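Local coordinates for protein UDP-N-acetylmuramate-alanine ligase MurC (Thermotoga maritima, PDB 1J6U) that joins L-alanine to UDP-N-acetylmuramate at the expense of ATP, a cytoplasmic step of peptidoglycan biosynthesis, at residues A[59-64]-A[68-73]. Sequence-based numbering, arbitrary orientation.
Sequences PIFVPH and NWYDPD
A surface contact of F61 with N68 and Y70, reinforced by a side-chain-to-backbone hydrogen bond, ties outermost strand 60-61 to the loop that leads on to strand 74-77. The N68 amide lies alongside the start of the F61 side chain, running the other way, its plane 13° from the ring and OD1 within 3.2 Å of F61 CB. Farther out, the F61 and Y70 rings are nearly parallel at 9° but displaced until little of one covers the other, with centroids 5.2 Å apart; F61 CE2 meets Y70 CE1 at 3.6 Å. The second torsion of N68 (chi2 -36°) points ND2 at a lone pair of P63 O, 2.9 Å away and close to the amide plane. A water donates to P63 O at 2.7 Å and, at a longer 3.3 Å, to N68 OD1, while ND2 also hydrogen-bonds E87 OE2. Replacing F61 by alanine would probably strip Y70 of its offset ring partner, with Y40 of strand 38-42 still edge-to-face beside it, and open a gap along the N68 amide. The loop carries the chain from the sheet edge past strands 38-42 and 14-18 to strand 74-77, in the 3-2-1-4-5 parallel order of a Rossmann-type domain, here the N-terminal one of a Mur ligase.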
ATOM      1  N   PRO A  59      -9.165  -3.058 -23.119  1.00 50.50           N
ATOM      2  CA  PRO A  59      -9.011  -1.766 -23.788  1.00 40.23           C
ATOM      3  C   PRO A  59      -8.971  -0.686 -22.718  1.00 38.70           C
ATOM      4  O   PRO A  59      -9.903  -0.571 -21.905  1.00 39.04           O
ATOM      5  CB  PRO A  59     -10.256  -1.675 -24.635  1.00 46.00           C
ATOM      6  CG  PRO A  59     -10.670  -3.117 -24.802  1.00 46.60           C
ATOM      7  CD  PRO A  59     -10.452  -3.671 -23.454  1.00 50.50           C
ATOM      8  N   ILE A  60      -7.877   0.074 -22.717  1.00 30.62           N
ATOM      9  CA  ILE A  60      -7.659   1.141 -21.770  1.00 35.62           C
ATOM     10  C   ILE A  60      -7.321   2.365 -22.575  1.00 46.37           C
ATOM     11  O   ILE A  60      -6.325   2.364 -23.319  1.00 45.86           O
ATOM     12  CB  ILE A  60      -6.442   0.894 -20.855  1.00 43.64           C
ATOM     13  CG1 ILE A  60      -6.609  -0.414 -20.060  1.00 32.63           C
ATOM     14  CG2 ILE A  60      -6.270   2.114 -19.942  1.00 34.43           C
ATOM     15  CD1 ILE A  60      -7.861  -0.445 -19.198  1.00 44.78           C
ATOM     16  N   PHE A  61      -8.108   3.419 -22.381  1.00 41.49           N
ATOM     17  CA  PHE A  61      -7.932   4.661 -23.124  1.00 39.88           C
ATOM     18  C   PHE A  61      -7.412   5.797 -22.283  1.00 36.46           C
ATOM     19  O   PHE A  61      -7.972   6.129 -21.237  1.00 37.03           O
ATOM     20  CB  PHE A  61      -9.266   5.057 -23.759  1.00 36.73           C
ATOM     21  CG  PHE A  61      -9.839   3.991 -24.637  1.00 34.67           C
ATOM     22  CD1 PHE A  61      -9.284   3.732 -25.876  1.00 34.47           C
ATOM     23  CD2 PHE A  61     -10.879   3.198 -24.195  1.00 31.68           C
ATOM     24  CE1 PHE A  61      -9.748   2.692 -26.679  1.00 40.18           C
ATOM     25  CE2 PHE A  61     -11.357   2.156 -24.981  1.00 44.34           C
ATOM     26  CZ  PHE A  61     -10.783   1.904 -26.238  1.00 49.92           C
ATOM     27  N   VAL A  62      -6.327   6.390 -22.747  1.00 37.14           N
ATOM     28  CA  VAL A  62      -5.719   7.512 -22.046  1.00 47.76           C
ATOM     29  C   VAL A  62      -5.512   8.585 -23.091  1.00 48.56           C
ATOM     30  O   VAL A  62      -4.975   8.295 -24.163  1.00 58.01           O
ATOM     31  CB  VAL A  62      -4.345   7.138 -21.480  1.00 45.85           C
ATOM     32  CG1 VAL A  62      -3.718   8.342 -20.771  1.00 37.07           C
ATOM     33  CG2 VAL A  62      -4.495   5.942 -20.541  1.00 47.27           C
ATOM     34  N   PRO A  63      -5.920   9.832 -22.800  1.00 39.84           N
ATOM     35  CA  PRO A  63      -6.553  10.262 -21.556  1.00 30.98           C
ATOM     36  C   PRO A  63      -8.065  10.178 -21.638  1.00 34.17           C
ATOM     37  O   PRO A  63      -8.607   9.512 -22.518  1.00 42.22           O
ATOM     38  CB  PRO A  63      -6.093  11.693 -21.416  1.00 39.62           C
ATOM     39  CG  PRO A  63      -6.177  12.176 -22.886  1.00 36.43           C
ATOM     40  CD  PRO A  63      -5.556  11.001 -23.638  1.00 44.01           C
ATOM     41  N   HIS A  64      -8.742  10.856 -20.716  1.00 38.47           N
ATOM     42  CA  HIS A  64     -10.197  10.859 -20.700  1.00 42.70           C
ATOM     43  C   HIS A  64     -10.724  11.662 -21.885  1.00 50.37           C
ATOM     44  O   HIS A  64     -10.228  12.753 -22.199  1.00 54.27           O
ATOM     45  CB  HIS A  64     -10.727  11.457 -19.404  1.00 30.81           C
ATOM     46  CG  HIS A  64     -10.456  10.611 -18.197  1.00 49.53           C
ATOM     47  ND1 HIS A  64     -10.713   9.257 -18.165  1.00 44.35           N
ATOM     48  CD2 HIS A  64      -9.936  10.924 -16.985  1.00 41.16           C
ATOM     49  CE1 HIS A  64     -10.358   8.775 -16.988  1.00 54.16           C
ATOM     50  NE2 HIS A  64      -9.884   9.766 -16.253  1.00 52.34           N
ATOM     51  N   ASN A  68     -13.920   7.776 -25.699  1.00 48.40           N
ATOM     52  CA  ASN A  68     -13.741   6.456 -25.095  1.00 55.24           C
ATOM     53  C   ASN A  68     -15.048   5.879 -24.622  1.00 56.37           C
ATOM     54  O   ASN A  68     -15.155   5.429 -23.488  1.00 60.33           O
ATOM     55  CB  ASN A  68     -12.810   6.540 -23.898  1.00 51.90           C
ATOM     56  CG  ASN A  68     -11.551   7.301 -24.195  1.00 55.95           C
ATOM     57  OD1 ASN A  68     -11.018   7.212 -25.300  1.00 48.93           O
ATOM     58  ND2 ASN A  68     -11.045   8.043 -23.198  1.00 42.57           N
ATOM     59  N   TRP A  69     -16.045   5.886 -25.489  1.00 53.34           N
ATOM     60  CA  TRP A  69     -17.348   5.376 -25.110  1.00 52.25           C
ATOM     61  C   TRP A  69     -17.692   4.195 -25.999  1.00 54.27           C
ATOM     62  O   TRP A  69     -17.574   4.281 -27.211  1.00 53.33           O
ATOM     63  CB  TRP A  69     -18.379   6.493 -25.242  1.00 43.68           C
ATOM     64  CG  TRP A  69     -19.703   6.119 -24.782  1.00 37.57           C
ATOM     65  CD1 TRP A  69     -20.712   5.643 -25.542  1.00 42.34           C
ATOM     66  CD2 TRP A  69     -20.182   6.147 -23.441  1.00 35.71           C
ATOM     67  NE1 TRP A  69     -21.810   5.376 -24.765  1.00 41.21           N
ATOM     68  CE2 TRP A  69     -21.513   5.676 -23.465  1.00 35.13           C
ATOM     69  CE3 TRP A  69     -19.619   6.522 -22.217  1.00 34.74           C
ATOM     70  CZ2 TRP A  69     -22.301   5.574 -22.315  1.00 39.61           C
ATOM     71  CZ3 TRP A  69     -20.405   6.423 -21.056  1.00 42.16           C
ATOM     72  CH2 TRP A  69     -21.731   5.953 -21.117  1.00 47.24           C
ATOM     73  N   TYR A  70     -18.076   3.077 -25.391  1.00 50.57           N
ATOM     74  CA  TYR A  70     -18.417   1.898 -26.170  1.00 51.03           C
ATOM     75  C   TYR A  70     -19.707   1.256 -25.708  1.00 55.58           C
ATOM     76  O   TYR A  70     -19.835   0.038 -25.615  1.00 56.16           O
ATOM     77  CB  TYR A  70     -17.244   0.927 -26.162  1.00 50.02           C
ATOM     78  CG  TYR A  70     -16.062   1.552 -26.842  1.00 48.89           C
ATOM     79  CD1 TYR A  70     -15.277   2.504 -26.195  1.00 49.72           C
ATOM     80  CD2 TYR A  70     -15.779   1.259 -28.168  1.00 49.20           C
ATOM     81  CE1 TYR A  70     -14.221   3.157 -26.866  1.00 51.63           C
ATOM     82  CE2 TYR A  70     -14.736   1.896 -28.849  1.00 61.41           C
ATOM     83  CZ  TYR A  70     -13.955   2.839 -28.200  1.00 58.84           C
ATOM     84  OH  TYR A  70     -12.895   3.408 -28.889  1.00 57.34           O
ATOM     85  N   ASP A  71     -20.660   2.138 -25.427  1.00 61.17           N
ATOM     86  CA  ASP A  71     -22.005   1.799 -25.006  1.00 61.49           C
ATOM     87  C   ASP A  71     -22.020   0.754 -23.921  1.00 61.23           C
ATOM     88  O   ASP A  71     -22.515  -0.349 -24.111  1.00 65.62           O
ATOM     89  CB  ASP A  71     -22.819   1.358 -26.227  1.00 67.39           C
ATOM     90  CG  ASP A  71     -22.665   2.332 -27.407  1.00 74.41           C
ATOM     91  OD1 ASP A  71     -22.197   1.897 -28.481  1.00 79.00           O
ATOM     92  OD2 ASP A  71     -22.995   3.537 -27.257  1.00 71.19           O
ATOM     93  N   PRO A  72     -21.463   1.101 -22.756  1.00 53.26           N
ATOM     94  CA  PRO A  72     -21.395   0.218 -21.600  1.00 46.87           C
ATOM     95  C   PRO A  72     -22.750   0.166 -20.942  1.00 45.92           C
ATOM     96  O   PRO A  72     -23.546   1.061 -21.114  1.00 50.33           O
ATOM     97  CB  PRO A  72     -20.397   0.914 -20.708  1.00 43.51           C
ATOM     98  CG  PRO A  72     -20.731   2.356 -20.954  1.00 54.86           C
ATOM     99  CD  PRO A  72     -20.835   2.400 -22.456  1.00 46.92           C
ATOM    100  N   ASP A  73     -22.988  -0.876 -20.169  1.00 40.22           N
ATOM    101  CA  ASP A  73     -24.233  -1.040 -19.457  1.00 46.54           C
ATOM    102  C   ASP A  73     -24.018  -0.396 -18.136  1.00 43.79           C
ATOM    103  O   ASP A  73     -24.958  -0.076 -17.397  1.00 49.03           O
ATOM    104  CB  ASP A  73     -24.518  -2.518 -19.205  1.00 45.26           C
ATOM    105  CG  ASP A  73     -24.494  -3.312 -20.465  1.00 56.85           C
ATOM    106  OD1 ASP A  73     -25.128  -2.851 -21.438  1.00 70.29           O
ATOM    107  OD2 ASP A  73     -23.846  -4.383 -20.496  1.00 69.55           O
TER
HETATM  108  O   HOH W   1      -8.131   8.755 -25.024  1.00 59.23           O